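Local coordinates for protein homoserine dehydrogenase (Staphylococcus aureus M1064, PDB 4PG7) that catalyses, as homoserine dehydrogenase (EC 1.1.1.3), the nicotinamide-dependent interconversion of aspartate semialdehyde and homoserine in the aspartic acid pathway, at residues Val39-Glu44 against Ala329-Leu334; Gln47-Gln50 against Asp56-Ile59; Gly143-Phe148 against Leu335-Phe340. All blocks are in the same frame, centred on the assembly; numbering follows the deposited sequence.

In the fold
All three contacts sit on the nucleotide-binding part of the chain and share its six-stranded parallel sheet or the helices on it. Contact 1 joins helices 33-53 and 323-339. Contact 2 takes the far end of helix 33-53 to strand 55-63, its centre about 10 Å from that of contact 1; Ile42 CD1 meets Ile59 CD1 at 3.9 Å between them. Contact 3 sets the last turn of helix 323-339 against edge strand 146-147, its centre about 14 Å from the centre of contact 1 and about 16 Å from that of contact 2; Ile49 CG1 to Leu335 CD2, 3.9 Å, ties it to contact 2. The bound lysine, among Arg246, Gly250, Thr252, Asp438 and Lys439, involves none of these segments.

Contact 1. Residues Val39-Glu44 against Ala329-Leu334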
ATOM      1  N   VAL A  39     -18.037  17.955  12.378  1.00 42.50           N
ATOM      2  CA  VAL A  39     -18.359  19.313  12.825  1.00 46.05           C
ATOM      3  C   VAL A  39     -17.123  19.955  13.455  1.00 48.83           C
ATOM      4  O   VAL A  39     -16.744  21.060  13.075  1.00 49.44           O
ATOM      5  CB  VAL A  39     -19.542  19.312  13.815  1.00 44.82           C
ATOM      6  CG1 VAL A  39     -19.717  20.679  14.464  1.00 46.75           C
ATOM      7  CG2 VAL A  39     -20.828  18.908  13.085  1.00 45.76           C
ATOM      8  N   LYS A  40     -16.487  19.244  14.391  1.00 48.99           N
ATOM      9  CA  LYS A  40     -15.302  19.761  15.083  1.00 48.67           C
ATOM     10  C   LYS A  40     -14.185  20.121  14.116  1.00 49.03           C
ATOM     11  O   LYS A  40     -13.560  21.180  14.234  1.00 52.87           O
ATOM     12  CB  LYS A  40     -14.787  18.744  16.100  1.00 48.59           C
ATOM     13  N   ILE A  41     -13.960  19.260  13.138  1.00 49.54           N
ATOM     14  CA  ILE A  41     -12.915  19.499  12.151  1.00 51.16           C
ATOM     15  C   ILE A  41     -13.205  20.745  11.319  1.00 53.83           C
ATOM     16  O   ILE A  41     -12.302  21.543  11.055  1.00 53.95           O
ATOM     17  CB  ILE A  41     -12.709  18.286  11.231  1.00 51.52           C
ATOM     18  CG1 ILE A  41     -12.092  17.122  12.022  1.00 52.97           C
ATOM     19  CG2 ILE A  41     -11.807  18.657  10.056  1.00 53.52           C
ATOM     20  CD1 ILE A  41     -12.111  15.795  11.287  1.00 52.42           C
ATOM     21  N   ILE A  42     -14.452  20.903  10.884  1.00 53.70           N
ATOM     22  CA  ILE A  42     -14.841  22.107  10.147  1.00 51.27           C
ATOM     23  C   ILE A  42     -14.673  23.362  11.015  1.00 51.65           C
ATOM     24  O   ILE A  42     -14.107  24.357  10.555  1.00 51.84           O
ATOM     25  CB  ILE A  42     -16.287  22.008   9.613  1.00 51.64           C
ATOM     26  CG1 ILE A  42     -16.355  20.956   8.503  1.00 50.81           C
ATOM     27  CG2 ILE A  42     -16.769  23.366   9.093  1.00 51.32           C
ATOM     28  CD1 ILE A  42     -17.753  20.439   8.248  1.00 53.27           C
ATOM     29  N   GLU A  43     -15.147  23.318  12.256  1.00 51.26           N
ATOM     30  CA  GLU A  43     -14.996  24.466  13.161  1.00 57.71           C
ATOM     31  C   GLU A  43     -13.539  24.890  13.295  1.00 60.73           C
ATOM     32  O   GLU A  43     -13.191  26.051  13.082  1.00 62.75           O
ATOM     33  CB  GLU A  43     -15.533  24.147  14.554  1.00 56.44           C
ATOM     34  CG  GLU A  43     -17.046  24.205  14.666  1.00 57.32           C
ATOM     35  CD  GLU A  43     -17.543  23.818  16.037  1.00 58.57           C
ATOM     36  OE1 GLU A  43     -16.706  23.585  16.935  1.00 62.40           O
ATOM     37  OE2 GLU A  43     -18.775  23.754  16.225  1.00 61.13           O
ATOM     38  N   GLU A  44     -12.702  23.928  13.662  1.00 64.34           N
ATOM     39  CA  GLU A  44     -11.276  24.166  13.912  1.00 67.71           C
ATOM     40  C   GLU A  44     -10.503  24.651  12.682  1.00 66.40           C
ATOM     41  O   GLU A  44      -9.489  25.321  12.826  1.00 68.19           O
ATOM     42  CB  GLU A  44     -10.639  22.906  14.500  1.00 71.00           C
ATOM     43  CG  GLU A  44     -11.055  22.702  15.947  1.00 74.06           C
ATOM     44  CD  GLU A  44     -10.725  21.325  16.482  1.00 78.84           C
ATOM     45  OE1 GLU A  44     -10.084  20.518  15.766  1.00 83.02           O
ATOM     46  OE2 GLU A  44     -11.110  21.053  17.638  1.00 81.37           O
ATOM     47  N   ALA A 329     -11.550  12.173   6.467  1.00 45.68           N
ATOM     48  CA  ALA A 329     -11.730  11.824   5.060  1.00 46.72           C
ATOM     49  C   ALA A 329     -12.954  12.535   4.455  1.00 47.03           C
ATOM     50  O   ALA A 329     -12.900  13.005   3.318  1.00 46.62           O
ATOM     51  CB  ALA A 329     -11.842  10.316   4.891  1.00 44.82           C
ATOM     52  N   VAL A 330     -14.038  12.631   5.226  1.00 45.71           N
ATOM     53  CA  VAL A 330     -15.221  13.367   4.794  1.00 44.86           C
ATOM     54  C   VAL A 330     -14.867  14.822   4.491  1.00 45.18           C
ATOM     55  O   VAL A 330     -15.251  15.357   3.451  1.00 46.10           O
ATOM     56  CB  VAL A 330     -16.337  13.345   5.857  1.00 44.56           C
ATOM     57  CG1 VAL A 330     -17.446  14.334   5.499  1.00 44.53           C
ATOM     58  CG2 VAL A 330     -16.908  11.948   6.005  1.00 43.68           C
ATOM     59  N   VAL A 331     -14.134  15.463   5.392  1.00 45.55           N
ATOM     60  CA  VAL A 331     -13.825  16.887   5.225  1.00 48.28           C
ATOM     61  C   VAL A 331     -12.886  17.091   4.043  1.00 51.93           C
ATOM     62  O   VAL A 331     -12.975  18.089   3.322  1.00 53.58           O
ATOM     63  CB  VAL A 331     -13.241  17.507   6.505  1.00 46.86           C
ATOM     64  CG1 VAL A 331     -12.818  18.952   6.264  1.00 47.07           C
ATOM     65  CG2 VAL A 331     -14.274  17.457   7.627  1.00 48.17           C
ATOM     66  N   SER A 332     -11.988  16.133   3.844  1.00 56.50           N
ATOM     67  CA  SER A 332     -11.110  16.149   2.686  1.00 58.90           C
ATOM     68  C   SER A 332     -11.929  16.115   1.398  1.00 57.74           C
ATOM     69  O   SER A 332     -11.743  16.960   0.524  1.00 59.81           O
ATOM     70  CB  SER A 332     -10.143  14.970   2.744  1.00 60.75           C
ATOM     71  OG  SER A 332      -9.316  14.954   1.605  1.00 62.29           O
ATOM     72  N   ASP A 333     -12.856  15.164   1.294  1.00 56.70           N
ATOM     73  CA  ASP A 333     -13.758  15.105   0.133  1.00 56.04           C
ATOM     74  C   ASP A 333     -14.551  16.405  -0.030  1.00 53.80           C
ATOM     75  O   ASP A 333     -14.810  16.843  -1.148  1.00 56.22           O
ATOM     76  CB  ASP A 333     -14.739  13.929   0.246  1.00 56.49           C
ATOM     77  CG  ASP A 333     -14.108  12.582  -0.133  1.00 57.37           C
ATOM     78  OD1 ASP A 333     -13.074  12.570  -0.836  1.00 58.60           O
ATOM     79  OD2 ASP A 333     -14.663  11.535   0.258  1.00 55.57           O
ATOM     80  N   LEU A 334     -14.927  17.002   1.096  1.00 51.85           N
ATOM     81  CA  LEU A 334     -15.651  18.260   1.115  1.00 53.25           C
ATOM     82  C   LEU A 334     -14.845  19.401   0.477  1.00 55.56           C
ATOM     83  O   LEU A 334     -15.355  20.128  -0.383  1.00 52.14           O
ATOM     84  CB  LEU A 334     -16.042  18.595   2.555  1.00 51.65           C
ATOM     85  CG  LEU A 334     -16.863  19.851   2.819  1.00 51.06           C
ATOM     86  CD1 LEU A 334     -18.140  19.839   2.002  1.00 50.34           C
ATOM     87  CD2 LEU A 334     -17.168  19.933   4.309  1.00 50.88           C
TER
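Val331, on helix 323-339, pushes its side chain against Ile41 and Ile42 of helix 33-53. The valine can be followed outward: CB already lies 4.0 Å from Ile41 CG2, and beyond it both methyls turn to the same isoleucine branch. CG1 approaches Ile41 CG2 at 3.9 Å, while CG2 comes closer, 3.7 Å from that same Ile41 CG2, and also reaches across to Ile42 CG1 at 4.2 Å. One valine methyl thus bridges two consecutive residues of the facing helix. Ile41 can offer its short branch because chi1 (-69°) sets CG2 opposite the backbone N and beside the carbonyl carbon.

One turn beyond Val331, Leu334 CD2 meets Ile42 CD1 at 4.0 Å, the two side chains standing roughly at right angles. Ile42 starts off neither straight at the partner helix nor away from it; its extended CG1-CD1 arm (chi2 160°) makes the approach.

The short helical segments cross at -52° with their axes 10.0 Å apart at closest approach. Both helices lie over the parallel sheet of the Rossmann-type domain: Ile42 and Leu334 also touch Ile26 of strand 22-29, and Leu334 continues onto Ile95 and Ile121. Helix 323-339, from much later in the chain, therefore packs beside the first helix of the nucleotide-binding fold. Every contact between the two segments is made by branched aliphatic carbon, so their mutual attraction probably rests on dispersion and the exclusion of water, and depends on how the side-chain shapes fit.

Contact 2. Residues Gln47-Gln50 against Asp56-Ile59; sequences QQIQ and DIVI
Gln50 and Ile49, near the end of helix 33-53, meet Asp56 and Ile57 at the start of strand 55-63, within the beta-alpha-beta unit formed with strand 22-29 at the beginning of the Rossmann-type fold. Here the chain has just left the helix and is entering the sheet again, so helix end and strand start are neighbours in sequence as well as in space.

The polar part is a side-chain hydrogen bond from Gln50 NE2 to Asp56 OD1, 2.9 Å long and somewhat bent at 147°. The two side chains run alongside each other in the same direction, but their flat ends are nearly perpendicular: OD1 lies close to the amide plane of Gln50, whereas NE2 comes down on the carboxylate from well above its plane. Asp56 OD1 also forms a salt bridge with Arg46, one turn back on the helix, and this positive charge would be expected to stabilise the ionised carboxylate. Gln50 and Arg46, which both hold OD1, belong to helix 33-53.

The apolar part uses the residue before Gln50 and the residue after Asp56. Ile57 also packs on Leu24 and Ile26 of strand 22-29, placing it between sheet and helix. Its chi1 of -52° sets CG1 beside the backbone N; the two isoleucine side chains pass at a slant, and Ile57 CG1 meets the branch methyl Ile49 CG2 at 4.2 Å.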
ATOM      1  N   GLN A  47     -11.561  29.150   9.645  1.00 67.40           N
ATOM      2  CA  GLN A  47     -10.819  30.373   9.311  1.00 68.05           C
ATOM      3  C   GLN A  47      -9.768  30.090   8.240  1.00 68.30           C
ATOM      4  O   GLN A  47      -9.609  30.860   7.297  1.00 69.85           O
ATOM      5  CB  GLN A  47     -10.166  30.973  10.564  1.00 66.04           C
ATOM      6  N   GLN A  48      -9.068  28.973   8.392  1.00 68.41           N
ATOM      7  CA  GLN A  48      -8.070  28.528   7.419  1.00 71.70           C
ATOM      8  C   GLN A  48      -8.654  28.271   6.022  1.00 71.45           C
ATOM      9  O   GLN A  48      -8.038  28.625   5.012  1.00 69.46           O
ATOM     10  CB  GLN A  48      -7.376  27.265   7.944  1.00 71.50           C
ATOM     11  CG  GLN A  48      -6.479  26.576   6.936  1.00 75.34           C
ATOM     12  CD  GLN A  48      -5.658  25.462   7.554  1.00 79.08           C
ATOM     13  OE1 GLN A  48      -6.143  24.710   8.408  1.00 74.74           O
ATOM     14  NE2 GLN A  48      -4.403  25.349   7.127  1.00 81.36           N
ATOM     15  N   ILE A  49      -9.824  27.635   5.974  1.00 71.81           N
ATOM     16  CA  ILE A  49     -10.500  27.331   4.704  1.00 70.94           C
ATOM     17  C   ILE A  49     -10.974  28.617   4.013  1.00 70.52           C
ATOM     18  O   ILE A  49     -10.965  28.710   2.784  1.00 68.03           O
ATOM     19  CB  ILE A  49     -11.698  26.374   4.923  1.00 69.41           C
ATOM     20  CG1 ILE A  49     -11.204  24.993   5.368  1.00 67.35           C
ATOM     21  CG2 ILE A  49     -12.533  26.233   3.655  1.00 70.27           C
ATOM     22  CD1 ILE A  49     -12.242  24.173   6.108  1.00 65.17           C
ATOM     23  N   GLN A  50     -11.394  29.598   4.807  1.00 74.27           N
ATOM     24  CA  GLN A  50     -11.730  30.924   4.280  1.00 77.92           C
ATOM     25  C   GLN A  50     -10.493  31.611   3.721  1.00 81.75           C
ATOM     26  O   GLN A  50     -10.455  31.972   2.549  1.00 82.72           O
ATOM     27  CB  GLN A  50     -12.332  31.810   5.366  1.00 78.38           C
ATOM     28  CG  GLN A  50     -13.694  31.366   5.866  1.00 78.99           C
ATOM     29  CD  GLN A  50     -14.166  32.199   7.042  1.00 80.02           C
ATOM     30  OE1 GLN A  50     -13.452  33.079   7.522  1.00 81.36           O
ATOM     31  NE2 GLN A  50     -15.374  31.925   7.510  1.00 80.99           N
ATOM     32  N   ASP A  56     -16.392  29.892   2.562  1.00 63.16           N
ATOM     33  CA  ASP A  56     -16.945  29.897   3.907  1.00 59.70           C
ATOM     34  C   ASP A  56     -17.946  28.759   4.046  1.00 58.12           C
ATOM     35  O   ASP A  56     -19.052  28.839   3.508  1.00 55.97           O
ATOM     36  CB  ASP A  56     -17.611  31.241   4.191  1.00 61.36           C
ATOM     37  CG  ASP A  56     -18.197  31.322   5.588  1.00 60.96           C
ATOM     38  OD1 ASP A  56     -17.731  30.588   6.486  1.00 61.49           O
ATOM     39  OD2 ASP A  56     -19.132  32.123   5.779  1.00 60.28           O
ATOM     40  N   ILE A  57     -17.561  27.712   4.781  1.00 55.29           N
ATOM     41  CA  ILE A  57     -18.415  26.552   4.978  1.00 52.60           C
ATOM     42  C   ILE A  57     -19.427  26.817   6.082  1.00 48.49           C
ATOM     43  O   ILE A  57     -19.062  27.050   7.234  1.00 49.41           O
ATOM     44  CB  ILE A  57     -17.615  25.280   5.361  1.00 55.23           C
ATOM     45  CG1 ILE A  57     -16.474  25.027   4.369  1.00 57.25           C
ATOM     46  CG2 ILE A  57     -18.537  24.071   5.409  1.00 52.34           C
ATOM     47  CD1 ILE A  57     -16.885  25.039   2.914  1.00 59.02           C
ATOM     48  N   VAL A  58     -20.702  26.777   5.729  1.00 46.61           N
ATOM     49  CA  VAL A  58     -21.769  26.993   6.699  1.00 46.01           C
ATOM     50  C   VAL A  58     -22.581  25.721   6.824  1.00 45.80           C
ATOM     51  O   VAL A  58     -23.186  25.239   5.848  1.00 43.14           O
ATOM     52  CB  VAL A  58     -22.693  28.166   6.301  1.00 47.96           C
ATOM     53  CG1 VAL A  58     -23.776  28.393   7.353  1.00 47.52           C
ATOM     54  CG2 VAL A  58     -21.881  29.436   6.132  1.00 48.82           C
ATOM     55  N   ILE A  59     -22.550  25.164   8.027  1.00 44.74           N
ATOM     56  CA  ILE A  59     -23.376  24.028   8.378  1.00 45.43           C
ATOM     57  C   ILE A  59     -24.747  24.577   8.734  1.00 44.61           C
ATOM     58  O   ILE A  59     -24.992  25.022   9.860  1.00 45.57           O
ATOM     59  CB  ILE A  59     -22.783  23.229   9.553  1.00 45.47           C
ATOM     60  CG1 ILE A  59     -21.365  22.761   9.208  1.00 46.36           C
ATOM     61  CG2 ILE A  59     -23.678  22.047   9.871  1.00 45.15           C
ATOM     62  CD1 ILE A  59     -20.625  22.068  10.343  1.00 47.26           C
TER

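Contact 3. Residues Gly143-Phe148 against Leu335-Phe340; sequences GVALKF and LNVALF
The backbones of Ala145 and Val337 stay 7.1 Å apart between their CA atoms, the nearest such pair here, as the chain emerging from helix 129-141 runs past the last turn of helix 323-339 and becomes strand 146-147. Alternation along this extended chain sends the CB atoms of Ala145 and Lys147 toward the helix, while Leu146 between them faces the other way, onto Leu135 and Glu136.

Val337 receives both residues on one methyl. Its CG2 lies 4.1 Å from Ala145 CB and 3.8 Å from Lys147 CG, and Lys147 CE returns to the same methyl at 3.9 Å. The lysine and valine side chains lie antiparallel, each running past the other. A bend at chi2 (-82°) folds the lysine chain, bringing CE as well as CG against the valine before NZ carries on toward Asn336.

Strand 146-147 is an outermost strand of the six-stranded parallel sheet in the Rossmann-type domain, paired with strand 119-122 through backbone bonds from Ala145 and Lys147 to Val120. Just ahead of it, Gly143, with positive phi, is the C-prime residue of a Schellman motif that closes helix 129-141. The two faces of the edge strand are thus covered by different helices, 129-141 on the Leu146 side and 323-339 on the Ala145 and Lys147 side, where Val337 also touches His119.

At the more open margin, the side chains of Lys147 and Asn336 cross at about a right angle. Lys147 CB packs at 3.6 Å against Asp333 OD2, one turn earlier on helix 323-339.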
ATOM      1  N   GLY A 143     -24.875  16.147 -13.054  1.00 55.36           N
ATOM      2  CA  GLY A 143     -23.772  17.100 -13.076  1.00 54.92           C
ATOM      3  C   GLY A 143     -23.221  17.480 -11.722  1.00 54.43           C
ATOM      4  O   GLY A 143     -22.757  18.604 -11.540  1.00 55.17           O
ATOM      5  N   VAL A 144     -23.259  16.545 -10.771  1.00 52.07           N
ATOM      6  CA  VAL A 144     -22.753  16.785  -9.419  1.00 51.08           C
ATOM      7  C   VAL A 144     -21.870  15.614  -8.981  1.00 50.06           C
ATOM      8  O   VAL A 144     -21.879  14.562  -9.594  1.00 51.07           O
ATOM      9  CB  VAL A 144     -23.900  16.979  -8.387  1.00 51.85           C
ATOM     10  CG1 VAL A 144     -24.648  18.285  -8.649  1.00 52.70           C
ATOM     11  CG2 VAL A 144     -24.862  15.792  -8.390  1.00 52.32           C
ATOM     12  N   ALA A 145     -21.145  15.814  -7.895  1.00 48.66           N
ATOM     13  CA  ALA A 145     -20.182  14.868  -7.382  1.00 48.23           C
ATOM     14  C   ALA A 145     -20.816  13.943  -6.355  1.00 48.09           C
ATOM     15  O   ALA A 145     -21.685  14.347  -5.576  1.00 49.15           O
ATOM     16  CB  ALA A 145     -19.036  15.623  -6.742  1.00 47.91           C
ATOM     17  N   LEU A 146     -20.391  12.691  -6.379  1.00 48.46           N
ATOM     18  CA  LEU A 146     -20.672  11.752  -5.305  1.00 47.93           C
ATOM     19  C   LEU A 146     -19.320  11.294  -4.800  1.00 47.75           C
ATOM     20  O   LEU A 146     -18.539  10.751  -5.574  1.00 46.11           O
ATOM     21  CB  LEU A 146     -21.462  10.550  -5.813  1.00 47.83           C
ATOM     22  CG  LEU A 146     -21.685   9.508  -4.711  1.00 48.54           C
ATOM     23  CD1 LEU A 146     -22.788   9.956  -3.756  1.00 47.64           C
ATOM     24  CD2 LEU A 146     -22.008   8.155  -5.310  1.00 49.61           C
ATOM     25  N   LYS A 147     -19.042  11.540  -3.523  1.00 47.26           N
ATOM     26  CA  LYS A 147     -17.782  11.152  -2.905  1.00 50.03           C
ATOM     27  C   LYS A 147     -18.052  10.170  -1.773  1.00 49.14           C
ATOM     28  O   LYS A 147     -18.810  10.473  -0.845  1.00 48.99           O
ATOM     29  CB  LYS A 147     -17.074  12.369  -2.341  1.00 50.90           C
ATOM     30  CG  LYS A 147     -16.796  13.456  -3.354  1.00 55.87           C
ATOM     31  CD  LYS A 147     -15.545  13.163  -4.165  1.00 59.58           C
ATOM     32  CE  LYS A 147     -15.476  14.085  -5.369  1.00 64.78           C
ATOM     33  NZ  LYS A 147     -14.094  14.250  -5.898  1.00 68.15           N
ATOM     34  N   PHE A 148     -17.438   8.994  -1.843  1.00 51.61           N
ATOM     35  CA  PHE A 148     -17.651   7.969  -0.820  1.00 52.19           C
ATOM     36  C   PHE A 148     -16.373   7.434  -0.181  1.00 54.54           C
ATOM     37  O   PHE A 148     -16.415   6.406   0.497  1.00 54.47           O
ATOM     38  CB  PHE A 148     -18.508   6.832  -1.382  1.00 53.83           C
ATOM     39  CG  PHE A 148     -17.960   6.207  -2.644  1.00 56.63           C
ATOM     40  CD1 PHE A 148     -17.072   5.128  -2.591  1.00 56.95           C
ATOM     41  CD2 PHE A 148     -18.359   6.669  -3.890  1.00 58.35           C
ATOM     42  CE1 PHE A 148     -16.583   4.538  -3.765  1.00 57.44           C
ATOM     43  CE2 PHE A 148     -17.880   6.086  -5.057  1.00 59.14           C
ATOM     44  CZ  PHE A 148     -16.993   5.023  -4.993  1.00 56.97           C
ATOM     45  N   LEU A 335     -13.591  19.553   0.890  1.00 57.48           N
ATOM     46  CA  LEU A 335     -12.733  20.586   0.306  1.00 59.69           C
ATOM     47  C   LEU A 335     -12.487  20.341  -1.181  1.00 60.23           C
ATOM     48  O   LEU A 335     -12.434  21.283  -1.975  1.00 58.15           O
ATOM     49  CB  LEU A 335     -11.410  20.664   1.054  1.00 63.23           C
ATOM     50  CG  LEU A 335     -11.508  21.102   2.512  1.00 65.05           C
ATOM     51  CD1 LEU A 335     -10.121  21.136   3.127  1.00 67.25           C
ATOM     52  CD2 LEU A 335     -12.193  22.457   2.634  1.00 68.00           C
ATOM     53  N   ASN A 336     -12.340  19.079  -1.568  1.00 59.04           N
ATOM     54  CA  ASN A 336     -12.178  18.767  -2.977  1.00 61.14           C
ATOM     55  C   ASN A 336     -13.357  19.242  -3.797  1.00 59.83           C
ATOM     56  O   ASN A 336     -13.179  19.853  -4.836  1.00 56.73           O
ATOM     57  CB  ASN A 336     -12.028  17.279  -3.200  1.00 64.56           C
ATOM     58  CG  ASN A 336     -11.382  16.958  -4.531  1.00 70.38           C
ATOM     59  OD1 ASN A 336     -10.151  16.976  -4.675  1.00 76.03           O
ATOM     60  ND2 ASN A 336     -12.211  16.673  -5.519  1.00 71.14           N
ATOM     61  N   VAL A 337     -14.561  18.924  -3.336  1.00 58.27           N
ATOM     62  CA  VAL A 337     -15.771  19.361  -4.014  1.00 58.34           C
ATOM     63  C   VAL A 337     -15.850  20.893  -4.000  1.00 58.14           C
ATOM     64  O   VAL A 337     -16.300  21.492  -4.962  1.00 57.33           O
ATOM     65  CB  VAL A 337     -17.033  18.742  -3.371  1.00 57.24           C
ATOM     66  CG1 VAL A 337     -18.298  19.369  -3.940  1.00 57.88           C
ATOM     67  CG2 VAL A 337     -17.049  17.238  -3.591  1.00 56.13           C
ATOM     68  N   ALA A 338     -15.401  21.518  -2.917  1.00 59.16           N
ATOM     69  CA  ALA A 338     -15.356  22.979  -2.844  1.00 62.98           C
ATOM     70  C   ALA A 338     -14.399  23.575  -3.876  1.00 68.61           C
ATOM     71  O   ALA A 338     -14.741  24.539  -4.559  1.00 71.35           O
ATOM     72  CB  ALA A 338     -14.961  23.434  -1.450  1.00 62.30           C
ATOM     73  N   LEU A 339     -13.205  22.998  -3.992  1.00 73.83           N
ATOM     74  CA  LEU A 339     -12.185  23.516  -4.911  1.00 77.22           C
ATOM     75  C   LEU A 339     -12.579  23.385  -6.383  1.00 79.12           C
ATOM     76  O   LEU A 339     -12.280  24.275  -7.178  1.00 81.52           O
ATOM     77  CB  LEU A 339     -10.844  22.815  -4.667  1.00 75.42           C
ATOM     78  N   PHE A 340     -13.249  22.288  -6.735  1.00 80.38           N
ATOM     79  CA  PHE A 340     -13.722  22.064  -8.105  1.00 82.25           C
ATOM     80  C   PHE A 340     -15.212  22.419  -8.254  1.00 86.03           C
ATOM     81  O   PHE A 340     -15.866  21.992  -9.208  1.00 90.60           O
ATOM     82  CB  PHE A 340     -13.463  20.606  -8.522  1.00 80.90           C
ATOM     83  CG  PHE A 340     -12.040  20.153  -8.309  1.00 75.82           C
TER